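Catechol 1,2-dioxygenase (Acinetobacter sp., PDB 1DLQ) catalyses the iron(III)-dependent intradiol cleavage of catechol by molecular oxygen to cis,cis-muconate, the first step of the pathway that degrades catechol through beta-ketoadipate. Local coordinates at residues 19-24 / 33-38; 156-161 / 198-203; 216-221 / 246-251. One frame throughout, in Å; residues are numbered along the deposited sequence.

Interaction 1: 19-24 / 33-38; sequences SGLEQE and IIHRVL. With LIO ([1-pentadecanoyl-2-decanoyl-glycerol-3-yl]phosphonyl choline), chain L.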
loop_
_atom_site.group_PDB
_atom_site.type_symbol
_atom_site.label_atom_id
_atom_site.label_comp_id
_atom_site.label_asym_id
_atom_site.label_seq_id
_atom_site.Cartn_x
_atom_site.Cartn_y
_atom_site.Cartn_z
ATOM N N SER A 19 -5.270 16.311 -6.552
ATOM C CA SER A 19 -4.375 16.608 -5.437
ATOM C C SER A 19 -4.990 17.639 -4.501
ATOM O O SER A 19 -4.433 17.932 -3.443
ATOM C CB SER A 19 -3.048 17.144 -5.960
ATOM O OG SER A 19 -2.506 16.254 -6.909
ATOM N N GLY A 20 -6.133 18.197 -4.896
ATOM C CA GLY A 20 -6.791 19.191 -4.069
ATOM C C GLY A 20 -6.027 20.503 -4.019
ATOM O O GLY A 20 -6.174 21.279 -3.079
ATOM N N LEU A 21 -5.201 20.761 -5.026
ATOM C CA LEU A 21 -4.442 22.000 -5.042
ATOM C C LEU A 21 -5.397 23.167 -5.242
ATOM O O LEU A 21 -5.036 24.326 -5.040
ATOM C CB LEU A 21 -3.399 21.982 -6.164
ATOM C CG LEU A 21 -2.281 20.938 -6.107
ATOM C CD1 LEU A 21 -1.389 21.112 -7.322
ATOM C CD2 LEU A 21 -1.472 21.081 -4.829
ATOM N N GLU A 22 -6.627 22.857 -5.632
ATOM C CA GLU A 22 -7.630 23.889 -5.869
ATOM C C GLU A 22 -8.464 24.125 -4.612
ATOM O O GLU A 22 -9.022 25.201 -4.423
ATOM C CB GLU A 22 -8.548 23.472 -7.026
ATOM C CG GLU A 22 -7.809 23.022 -8.288
ATOM C CD GLU A 22 -7.010 24.133 -8.959
ATOM O OE1 GLU A 22 -6.202 24.809 -8.270
ATOM O OE2 GLU A 22 -7.183 24.313 -10.187
ATOM N N GLN A 23 -8.547 23.115 -3.754
ATOM C CA GLN A 23 -9.315 23.232 -2.525
ATOM C C GLN A 23 -8.660 24.227 -1.592
ATOM O O GLN A 23 -7.452 24.447 -1.639
ATOM C CB GLN A 23 -9.416 21.884 -1.818
ATOM C CG GLN A 23 -10.062 20.818 -2.661
ATOM C CD GLN A 23 -11.418 21.245 -3.152
ATOM O OE1 GLN A 23 -12.300 21.563 -2.360
ATOM N NE2 GLN A 23 -11.596 21.259 -4.466
ATOM N N GLU A 24 -9.470 24.814 -0.725
ATOM C CA GLU A 24 -8.979 25.799 0.215
ATOM C C GLU A 24 -8.534 25.174 1.524
ATOM O O GLU A 24 -7.675 25.717 2.217
ATOM C CB GLU A 24 -10.064 26.837 0.466
ATOM C CG GLU A 24 -9.717 27.842 1.528
ATOM C CD GLU A 24 -10.734 28.957 1.597
ATOM O OE1 GLU A 24 -11.947 28.651 1.694
ATOM O OE2 GLU A 24 -10.318 30.137 1.557
ATOM N N ILE A 33 3.223 16.822 -1.910
ATOM C CA ILE A 33 3.753 15.489 -2.111
ATOM C C ILE A 33 2.827 14.658 -2.997
ATOM O O ILE A 33 3.269 14.060 -3.982
ATOM C CB ILE A 33 3.943 14.804 -0.760
ATOM C CG1 ILE A 33 5.002 15.571 0.040
ATOM C CG2 ILE A 33 4.314 13.342 -0.958
ATOM C CD1 ILE A 33 5.092 15.167 1.484
ATOM N N ILE A 34 1.543 14.624 -2.659
ATOM C CA ILE A 34 0.597 13.859 -3.458
ATOM C C ILE A 34 0.670 14.264 -4.917
ATOM O O ILE A 34 0.827 13.416 -5.792
ATOM C CB ILE A 34 -0.834 14.025 -2.935
ATOM C CG1 ILE A 34 -0.963 13.273 -1.613
ATOM C CG2 ILE A 34 -1.831 13.488 -3.928
ATOM C CD1 ILE A 34 -0.663 11.784 -1.737
ATOM N N HIS A 35 0.572 15.559 -5.183
ATOM C CA HIS A 35 0.652 16.048 -6.555
ATOM C C HIS A 35 1.883 15.499 -7.282
ATOM O O HIS A 35 1.781 15.020 -8.407
ATOM C CB HIS A 35 0.709 17.571 -6.579
ATOM C CG HIS A 35 0.773 18.142 -7.960
ATOM N ND1 HIS A 35 -0.282 18.066 -8.844
ATOM C CD2 HIS A 35 1.782 18.749 -8.625
ATOM C CE1 HIS A 35 0.075 18.602 -9.996
ATOM N NE2 HIS A 35 1.324 19.023 -9.889
ATOM N N ARG A 36 3.045 15.576 -6.644
ATOM C CA ARG A 36 4.268 15.078 -7.261
ATOM C C ARG A 36 4.193 13.579 -7.540
ATOM O O ARG A 36 4.522 13.121 -8.635
ATOM C CB ARG A 36 5.470 15.391 -6.364
ATOM C CG ARG A 36 6.781 14.715 -6.774
ATOM C CD ARG A 36 7.107 14.876 -8.258
ATOM N NE ARG A 36 8.485 14.469 -8.531
ATOM C CZ ARG A 36 9.555 15.216 -8.269
ATOM N NH1 ARG A 36 9.415 16.421 -7.730
ATOM N NH2 ARG A 36 10.772 14.739 -8.495
ATOM N N VAL A 37 3.748 12.816 -6.553
ATOM C CA VAL A 37 3.650 11.383 -6.720
ATOM C C VAL A 37 2.629 10.959 -7.780
ATOM O O VAL A 37 2.920 10.075 -8.583
ATOM C CB VAL A 37 3.341 10.704 -5.374
ATOM C CG1 VAL A 37 3.138 9.207 -5.571
ATOM C CG2 VAL A 37 4.492 10.943 -4.423
ATOM N N LEU A 38 1.445 11.572 -7.795
ATOM C CA LEU A 38 0.439 11.208 -8.803
ATOM C C LEU A 38 0.970 11.510 -10.195
ATOM O O LEU A 38 0.778 10.728 -11.120
ATOM C CB LEU A 38 -0.878 11.971 -8.608
ATOM C CG LEU A 38 -1.745 11.642 -7.400
ATOM C CD1 LEU A 38 -3.055 12.423 -7.490
ATOM C CD2 LEU A 38 -2.022 10.154 -7.376
HETATM C C1 LIO L . -0.358 13.513 8.880
HETATM C C2 LIO L . -0.469 12.948 7.466
HETATM C C3 LIO L . 0.938 12.979 6.873
HETATM C C4 LIO L . 0.981 15.782 12.274
HETATM C C5 LIO L . 0.312 16.372 13.543
HETATM C C6 LIO L . 2.386 16.353 14.874
HETATM C C7 LIO L . 0.519 17.686 15.568
HETATM C C8 LIO L . 1.775 18.341 13.651
HETATM C C11 LIO L . 3.213 13.870 6.757
HETATM C C12 LIO L . 3.026 13.680 5.234
HETATM C C13 LIO L . 4.223 12.909 4.678
HETATM C C14 LIO L . 3.751 11.652 3.956
HETATM C C15 LIO L . 4.456 11.593 2.601
HETATM C C16 LIO L . 5.112 10.225 2.445
HETATM C C17 LIO L . 5.826 10.155 1.096
HETATM C C18 LIO L . 6.628 8.856 1.028
HETATM C C19 LIO L . 5.980 7.938 0.000
HETATM C C20 LIO L . 6.888 6.740 -0.243
HETATM C C21 LIO L . 6.098 5.476 0.045
HETATM C C22 LIO L . 6.871 4.273 -0.476
HETATM C C23 LIO L . 6.654 3.086 0.464
HETATM C C24 LIO L . 7.433 1.882 -0.058
HETATM C C25 LIO L . 6.751 0.597 0.395
HETATM C C31 LIO L . -1.442 10.813 6.199
HETATM C C32 LIO L . -1.009 11.236 4.779
HETATM C C33 LIO L . -0.084 10.169 4.171
HETATM C C34 LIO L . -0.623 9.775 2.801
HETATM C C35 LIO L . 0.541 9.454 1.868
HETATM C C36 LIO L . 0.262 8.138 1.152
HETATM C C37 LIO L . 0.561 8.312 -0.328
HETATM C C38 LIO L . 0.284 6.997 -1.056
HETATM C C39 LIO L . -0.739 7.247 -2.168
HETATM C C40 LIO L . -0.100 6.922 -3.515
HETATM N N LIO L . 1.253 17.178 14.399
HETATM O O2 LIO L . -1.176 11.620 7.412
HETATM O O3 LIO L . 2.080 13.487 7.618
HETATM O O11 LIO L . 4.265 14.320 7.245
HETATM O O31 LIO L . -2.052 9.734 6.341
HETATM O O1P LIO L . 0.607 16.303 9.289
HETATM O O2P LIO L . -1.429 16.668 10.619
HETATM O O3P LIO L . -1.216 14.606 9.303
HETATM O O4P LIO L . 0.199 14.978 11.337
HETATM P P LIO L . -0.453 15.629 10.131
#
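Leu21 and His35 meet where the chain leaves helix 9-18 and turns back onto helix 28-47, in the N-terminal helical zipper that forms the dimer axis of the enzyme. The turn starts with a Schellman motif: Gly20, with a positive phi of 70°, is the first residue to leave helical geometry, and Leu21 follows it on the side of the second helix. The two side chains cross at about a right angle. Leu21 presents one methyl, CD1, to the imidazole, lying 3.8 Å from the centroid of the His35 ring and 20° off its normal, a CH-pi contact over one face. CD1 is shifted toward the rim, closest to His35 ND1 at 3.6 Å. The imidazole is set up for this by its first torsion, which places CG anti to the backbone N (chi1 -179°) and carries the ring out from helix 28-47 toward the turn.

Ser19 approaches the same ring differently, at its edge and in its plane. Its hydroxyl also presses on the helix backbone, with OG 3.2 Å from His35 CA. The hydrogen bond of this hydroxyl goes to Leu15 O, inside helix 9-18, and His35 ND1 has a weak one to that same carbonyl, so one oxygen near the end of the first helix is shared by both polar groups. Ile34 starts out toward the turn, yet its two branches part: CD1 reaches an acyl chain of the bound phospholipid, 3.9 Å from its atom C37, while CG2 remains on the Ser19 side. One turn further along the helix, Leu38 adds an apolar neighbour to the hydroxyl, its CD1 lying 3.9 Å from Ser19 OG.

Interaction 2: 156-161 / 198-203; sequences WHANTK and AGYGCP. With HG (mercury (II) ion), chain D; FE (Fe (III) ion), chain C.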
loop_
_atom_site.group_PDB
_atom_site.type_symbol
_atom_site.label_atom_id
_atom_site.label_comp_id
_atom_site.label_asym_id
_atom_site.label_seq_id
_atom_site.Cartn_x
_atom_site.Cartn_y
_atom_site.Cartn_z
ATOM N N TRP A 156 18.264 -5.453 20.716
ATOM C CA TRP A 156 17.219 -6.406 20.403
ATOM C C TRP A 156 17.683 -7.261 19.236
ATOM O O TRP A 156 18.296 -6.765 18.286
ATOM C CB TRP A 156 15.878 -5.690 20.122
ATOM C CG TRP A 156 15.736 -4.854 18.853
ATOM C CD1 TRP A 156 15.065 -5.207 17.701
ATOM C CD2 TRP A 156 16.188 -3.505 18.647
ATOM N NE1 TRP A 156 15.070 -4.159 16.802
ATOM C CE2 TRP A 156 15.750 -3.104 17.355
ATOM C CE3 TRP A 156 16.920 -2.593 19.427
ATOM C CZ2 TRP A 156 16.020 -1.837 16.836
ATOM C CZ3 TRP A 156 17.187 -1.333 18.906
ATOM C CH2 TRP A 156 16.738 -0.967 17.623
ATOM N N HIS A 157 17.442 -8.564 19.343
ATOM C CA HIS A 157 17.837 -9.495 18.291
ATOM C C HIS A 157 16.914 -10.707 18.295
ATOM O O HIS A 157 16.094 -10.883 19.207
ATOM C CB HIS A 157 19.299 -9.916 18.480
ATOM C CG HIS A 157 19.543 -10.754 19.696
ATOM N ND1 HIS A 157 19.268 -12.105 19.738
ATOM C CD2 HIS A 157 20.016 -10.430 20.923
ATOM C CE1 HIS A 157 19.561 -12.575 20.938
ATOM N NE2 HIS A 157 20.016 -11.579 21.675
ATOM N N ALA A 158 17.044 -11.540 17.273
ATOM C CA ALA A 158 16.205 -12.720 17.142
ATOM C C ALA A 158 16.849 -13.942 17.784
ATOM O O ALA A 158 17.997 -13.875 18.237
ATOM C CB ALA A 158 15.939 -12.978 15.664
ATOM N N ASN A 159 16.107 -15.052 17.833
ATOM C CA ASN A 159 16.636 -16.294 18.398
ATOM C C ASN A 159 17.264 -17.107 17.272
ATOM O O ASN A 159 17.509 -16.566 16.193
ATOM C CB ASN A 159 15.547 -17.119 19.119
ATOM C CG ASN A 159 14.360 -17.465 18.228
ATOM O OD1 ASN A 159 14.517 -17.779 17.050
ATOM N ND2 ASN A 159 13.164 -17.443 18.809
ATOM N N THR A 160 17.523 -18.392 17.507
ATOM C CA THR A 160 18.145 -19.228 16.479
ATOM C C THR A 160 17.205 -19.597 15.343
ATOM O O THR A 160 17.649 -20.102 14.310
ATOM C CB THR A 160 18.718 -20.531 17.061
ATOM O OG1 THR A 160 17.664 -21.290 17.669
ATOM C CG2 THR A 160 19.800 -20.223 18.082
ATOM N N LYS A 161 15.912 -19.359 15.535
ATOM C CA LYS A 161 14.924 -19.651 14.503
ATOM C C LYS A 161 14.631 -18.373 13.718
ATOM O O LYS A 161 13.817 -18.368 12.793
ATOM C CB LYS A 161 13.658 -20.230 15.143
ATOM C CG LYS A 161 13.959 -21.562 15.824
ATOM C CD LYS A 161 12.816 -22.135 16.650
ATOM C CE LYS A 161 13.321 -23.376 17.406
ATOM N NZ LYS A 161 12.322 -23.978 18.342
ATOM N N ALA A 198 20.123 -15.840 14.678
ATOM C CA ALA A 198 20.301 -16.438 13.371
ATOM C C ALA A 198 19.721 -15.413 12.415
ATOM O O ALA A 198 18.958 -14.540 12.827
ATOM C CB ALA A 198 19.530 -17.737 13.273
ATOM N N GLY A 199 20.085 -15.497 11.145
ATOM C CA GLY A 199 19.522 -14.566 10.195
ATOM C C GLY A 199 18.071 -14.981 10.045
ATOM O O GLY A 199 17.582 -15.833 10.783
ATOM N N TYR A 200 17.366 -14.389 9.094
ATOM C CA TYR A 200 15.968 -14.741 8.866
ATOM C C TYR A 200 15.526 -14.132 7.557
ATOM O O TYR A 200 16.167 -13.221 7.037
ATOM C CB TYR A 200 15.102 -14.234 10.025
ATOM C CG TYR A 200 15.250 -12.751 10.291
ATOM C CD1 TYR A 200 14.548 -11.807 9.542
ATOM C CD2 TYR A 200 16.114 -12.299 11.284
ATOM C CE1 TYR A 200 14.703 -10.455 9.777
ATOM C CE2 TYR A 200 16.283 -10.940 11.532
ATOM C CZ TYR A 200 15.575 -10.021 10.776
ATOM O OH TYR A 200 15.750 -8.670 11.004
ATOM N N GLY A 201 14.430 -14.638 7.021
ATOM C CA GLY A 201 13.954 -14.115 5.766
ATOM C C GLY A 201 12.555 -13.598 5.931
ATOM O O GLY A 201 12.043 -13.530 7.045
ATOM N N CYS A 202 11.948 -13.237 4.810
ATOM C CA CYS A 202 10.589 -12.713 4.757
ATOM C C CYS A 202 9.580 -13.824 4.957
ATOM O O CYS A 202 9.878 -14.986 4.711
ATOM C CB CYS A 202 10.300 -12.134 3.373
ATOM S SG CYS A 202 11.278 -10.716 2.900
ATOM N N PRO A 203 8.371 -13.484 5.430
ATOM C CA PRO A 203 7.379 -14.545 5.596
ATOM C C PRO A 203 7.343 -15.178 4.204
ATOM O O PRO A 203 6.995 -14.522 3.224
ATOM C CB PRO A 203 6.120 -13.759 5.937
ATOM C CG PRO A 203 6.701 -12.638 6.779
ATOM C CD PRO A 203 7.813 -12.188 5.855
HETATM HG HG HG D . 12.819 -10.500 4.557
HETATM FE FE FE C . 16.638 -7.392 12.539
HETATM O O HOH W 1 14.847 -6.303 11.638
HETATM O O HOH W 2 13.986 -9.948 6.662
#
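Ala158, in the loop after strand 152-156, touches the ring of the iron ligand Tyr200, in the loop after strand 189-195. Just before it, His157 turns its ring forward along its own chain, and ND1 donates to Ala158 O at 2.6 Å with the acceptor near the ring plane. Its NE2 is hydrogen-bonded to Thr194 OG1, in strand 189-195. Ala158 then directs CB to the phenol ring obliquely, 4.4 Å from Tyr200 CD2. The one hydrogen bond between the segments comes next: Ala198 N donates to Asn159 O at 3.1 Å, with an N-H...O angle of 149° and the donor above the carbonyl plane. The Asn159 side chain folds over the turn, OD1 accepting from Lys161 N at 2.6 Å, an Asx turn. Thr160 contributes its carbonyl, with O 3.2 Å from Ala198 CB, while its hydroxyl bonds to Asp128.

Chi1 of 55° wedges Tyr200 CG between its backbone N and carbonyl carbon, from where the ring runs to the metal, its OH 2.2 Å from the iron, which lies at the ring edge in plane. Tyr164, His224, His226 and water 1 complete five ligands, the two-tyrosine, two-histidine ferric site of intradiol ring-cleavage dioxygenases.

Interaction 3: 216-221 / 246-251; sequences GRHGNR and DPYTYD. With HG (mercury (II) ion), chain D.
His218 and Tyr248 pack edge-to-face at the surface of the catalytic domain, where the loop before strand 224-230 meets the turns of 246-251. Ring centroids lie 4.9 Å apart with the planes at 72°, the tyrosine giving its edge and the histidine its face.

The His218 side chain can be traced outward from CB. Chi1 of 68° sets CG between the backbone N and the carbonyl carbon, which turns the imidazole forward along its own loop. There ND1 accepts from Asn220 N at 2.9 Å, close to the ring plane. CG lies beneath Tyr248 CE2, which stands over the ring centre, while CE1 comes 3.6 Å from Tyr248 CD2. CD2 is 3.1 Å from Asp251 OD2, on the NE2 side. At the far end NE2 donates to Asp251 OD2, a very short hydrogen bond of 2.5 Å with an N-H...O angle of 143°, though at this resolution its shortness is doubtful evidence of unusual strength. The carboxylate is steeply turned to the ring.

Asn220 covers the tyrosine in its turn, with CB 3.9 Å from the Tyr248 ring centroid and almost on its normal. At the backbone end of the tyrosine, Asp246 OD1 accepts from Tyr248 N at 2.7 Å through its anti lone pair, an Asx turn. Within 216-221, Gly219 O binds the mercury ion, as Cys202 SG does, and Arg221 pairs with Asp252.

Both imidazole nitrogens are thus used: ND1 as acceptor from a backbone N-H, NE2 as donor to a carboxylate. With ND1 accepting, the ring is probably neutral with its proton on NE2, although the nearby carboxylate would tend to raise its basicity.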
loop_
_atom_site.group_PDB
_atom_site.type_symbol
_atom_site.label_atom_id
_atom_site.label_comp_id
_atom_site.label_asym_id
_atom_site.label_seq_id
_atom_site.Cartn_x
_atom_site.Cartn_y
_atom_site.Cartn_z
ATOM N N GLY A 216 13.773 -11.565 -8.899
ATOM C CA GLY A 216 14.841 -12.552 -8.869
ATOM C C GLY A 216 15.743 -12.410 -7.657
ATOM O O GLY A 216 16.912 -12.804 -7.698
ATOM N N ARG A 217 15.192 -11.867 -6.571
ATOM C CA ARG A 217 15.944 -11.638 -5.337
ATOM C C ARG A 217 15.470 -12.464 -4.144
ATOM O O ARG A 217 14.345 -12.973 -4.130
ATOM C CB ARG A 217 15.870 -10.159 -4.961
ATOM C CG ARG A 217 16.533 -9.202 -5.933
ATOM C CD ARG A 217 16.290 -7.790 -5.452
ATOM N NE ARG A 217 16.732 -7.636 -4.071
ATOM C CZ ARG A 217 16.221 -6.751 -3.224
ATOM N NH1 ARG A 217 15.250 -5.946 -3.630
ATOM N NH2 ARG A 217 16.658 -6.687 -1.971
ATOM N N HIS A 218 16.336 -12.587 -3.138
ATOM C CA HIS A 218 16.003 -13.333 -1.926
ATOM C C HIS A 218 15.620 -12.324 -0.842
ATOM O O HIS A 218 15.889 -11.131 -0.984
ATOM C CB HIS A 218 17.201 -14.174 -1.470
ATOM C CG HIS A 218 18.360 -13.365 -0.979
ATOM N ND1 HIS A 218 18.324 -12.651 0.199
ATOM C CD2 HIS A 218 19.589 -13.153 -1.509
ATOM C CE1 HIS A 218 19.479 -12.035 0.376
ATOM N NE2 HIS A 218 20.264 -12.324 -0.647
ATOM N N GLY A 219 14.990 -12.788 0.231
ATOM C CA GLY A 219 14.596 -11.877 1.293
ATOM C C GLY A 219 15.269 -12.212 2.601
ATOM O O GLY A 219 14.689 -12.052 3.666
ATOM N N ASN A 220 16.512 -12.669 2.523
ATOM C CA ASN A 220 17.260 -13.054 3.709
ATOM C C ASN A 220 18.188 -11.993 4.241
ATOM O O ASN A 220 18.811 -11.247 3.482
ATOM C CB ASN A 220 18.085 -14.300 3.424
ATOM C CG ASN A 220 17.240 -15.444 2.929
ATOM O OD1 ASN A 220 16.282 -15.859 3.588
ATOM N ND2 ASN A 220 17.584 -15.965 1.762
ATOM N N ARG A 221 18.270 -11.939 5.565
ATOM C CA ARG A 221 19.154 -11.011 6.247
ATOM C C ARG A 221 20.177 -11.836 7.016
ATOM O O ARG A 221 19.857 -12.900 7.540
ATOM C CB ARG A 221 18.392 -10.132 7.244
ATOM C CG ARG A 221 17.302 -9.251 6.649
ATOM C CD ARG A 221 17.059 -8.071 7.575
ATOM N NE ARG A 221 18.250 -7.223 7.590
ATOM C CZ ARG A 221 18.487 -6.235 8.449
ATOM N NH1 ARG A 221 17.614 -5.922 9.418
ATOM N NH2 ARG A 221 19.621 -5.556 8.338
ATOM N N ASP A 246 28.616 -14.989 8.313
ATOM C CA ASP A 246 27.272 -15.296 7.845
ATOM C C ASP A 246 27.274 -15.279 6.317
ATOM O O ASP A 246 27.910 -14.430 5.700
ATOM C CB ASP A 246 26.266 -14.266 8.363
ATOM C CG ASP A 246 24.831 -14.667 8.079
ATOM O OD1 ASP A 246 24.396 -14.549 6.917
ATOM O OD2 ASP A 246 24.137 -15.126 9.013
ATOM N N PRO A 247 26.572 -16.228 5.687
ATOM C CA PRO A 247 26.498 -16.311 4.225
ATOM C C PRO A 247 25.920 -15.053 3.578
ATOM O O PRO A 247 26.221 -14.745 2.426
ATOM C CB PRO A 247 25.597 -17.528 4.005
ATOM C CG PRO A 247 25.912 -18.381 5.220
ATOM C CD PRO A 247 25.793 -17.321 6.286
ATOM N N TYR A 248 25.085 -14.329 4.313
ATOM C CA TYR A 248 24.477 -13.132 3.764
ATOM C C TYR A 248 25.043 -11.843 4.308
ATOM O O TYR A 248 24.444 -10.783 4.134
ATOM C CB TYR A 248 22.968 -13.157 3.987
ATOM C CG TYR A 248 22.305 -14.320 3.305
ATOM C CD1 TYR A 248 22.243 -15.574 3.911
ATOM C CD2 TYR A 248 21.808 -14.185 2.011
ATOM C CE1 TYR A 248 21.703 -16.662 3.239
ATOM C CE2 TYR A 248 21.272 -15.258 1.335
ATOM C CZ TYR A 248 21.220 -16.492 1.946
ATOM O OH TYR A 248 20.682 -17.548 1.251
ATOM N N THR A 249 26.200 -11.933 4.956
ATOM C CA THR A 249 26.848 -10.760 5.528
ATOM C C THR A 249 26.891 -9.631 4.530
ATOM O O THR A 249 26.545 -8.503 4.857
ATOM C CB THR A 249 28.286 -11.056 5.963
ATOM O OG1 THR A 249 28.279 -12.098 6.941
ATOM C CG2 THR A 249 28.919 -9.820 6.570
ATOM N N TYR A 250 27.316 -9.924 3.309
ATOM C CA TYR A 250 27.390 -8.876 2.308
ATOM C C TYR A 250 26.332 -8.986 1.222
ATOM O O TYR A 250 26.487 -8.427 0.139
ATOM C CB TYR A 250 28.784 -8.820 1.678
ATOM C CG TYR A 250 29.875 -8.566 2.685
ATOM C CD1 TYR A 250 30.204 -7.267 3.068
ATOM C CD2 TYR A 250 30.544 -9.625 3.302
ATOM C CE1 TYR A 250 31.176 -7.024 4.043
ATOM C CE2 TYR A 250 31.520 -9.398 4.278
ATOM C CZ TYR A 250 31.831 -8.094 4.646
ATOM O OH TYR A 250 32.793 -7.870 5.612
ATOM N N ASP A 251 25.251 -9.698 1.510
ATOM C CA ASP A 251 24.174 -9.827 0.546
ATOM C C ASP A 251 22.849 -9.729 1.286
ATOM O O ASP A 251 21.909 -10.481 1.029
ATOM C CB ASP A 251 24.291 -11.154 -0.217
ATOM C CG ASP A 251 23.259 -11.285 -1.326
ATOM O OD1 ASP A 251 23.091 -10.321 -2.112
ATOM O OD2 ASP A 251 22.627 -12.359 -1.422
HETATM HG HG HG D . 12.819 -10.500 4.557
HETATM O O HOH W 2 13.986 -9.948 6.662
#

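Overall arrangement
From the N terminus, interaction 1 comes first and closes the short connection between helices 9-18 and 28-47; its centre is about 41 Å from that of interaction 2 and about 39 Å from that of interaction 3. Interaction 2 spans 36 intervening residues, joining the loop after strand 152-156 to the one after strand 189-195. Interaction 3 follows, bringing the loop after helix 207-214 to the loop after strand 237-243. All three run in series, with none nested or crossed. Interactions 2 and 3 nevertheless touch through a probable Tyr200 O-Arg221 N hydrogen bond, and they share the mercury ion and water 2. Interactions 1 and 3 both reach the second subunit.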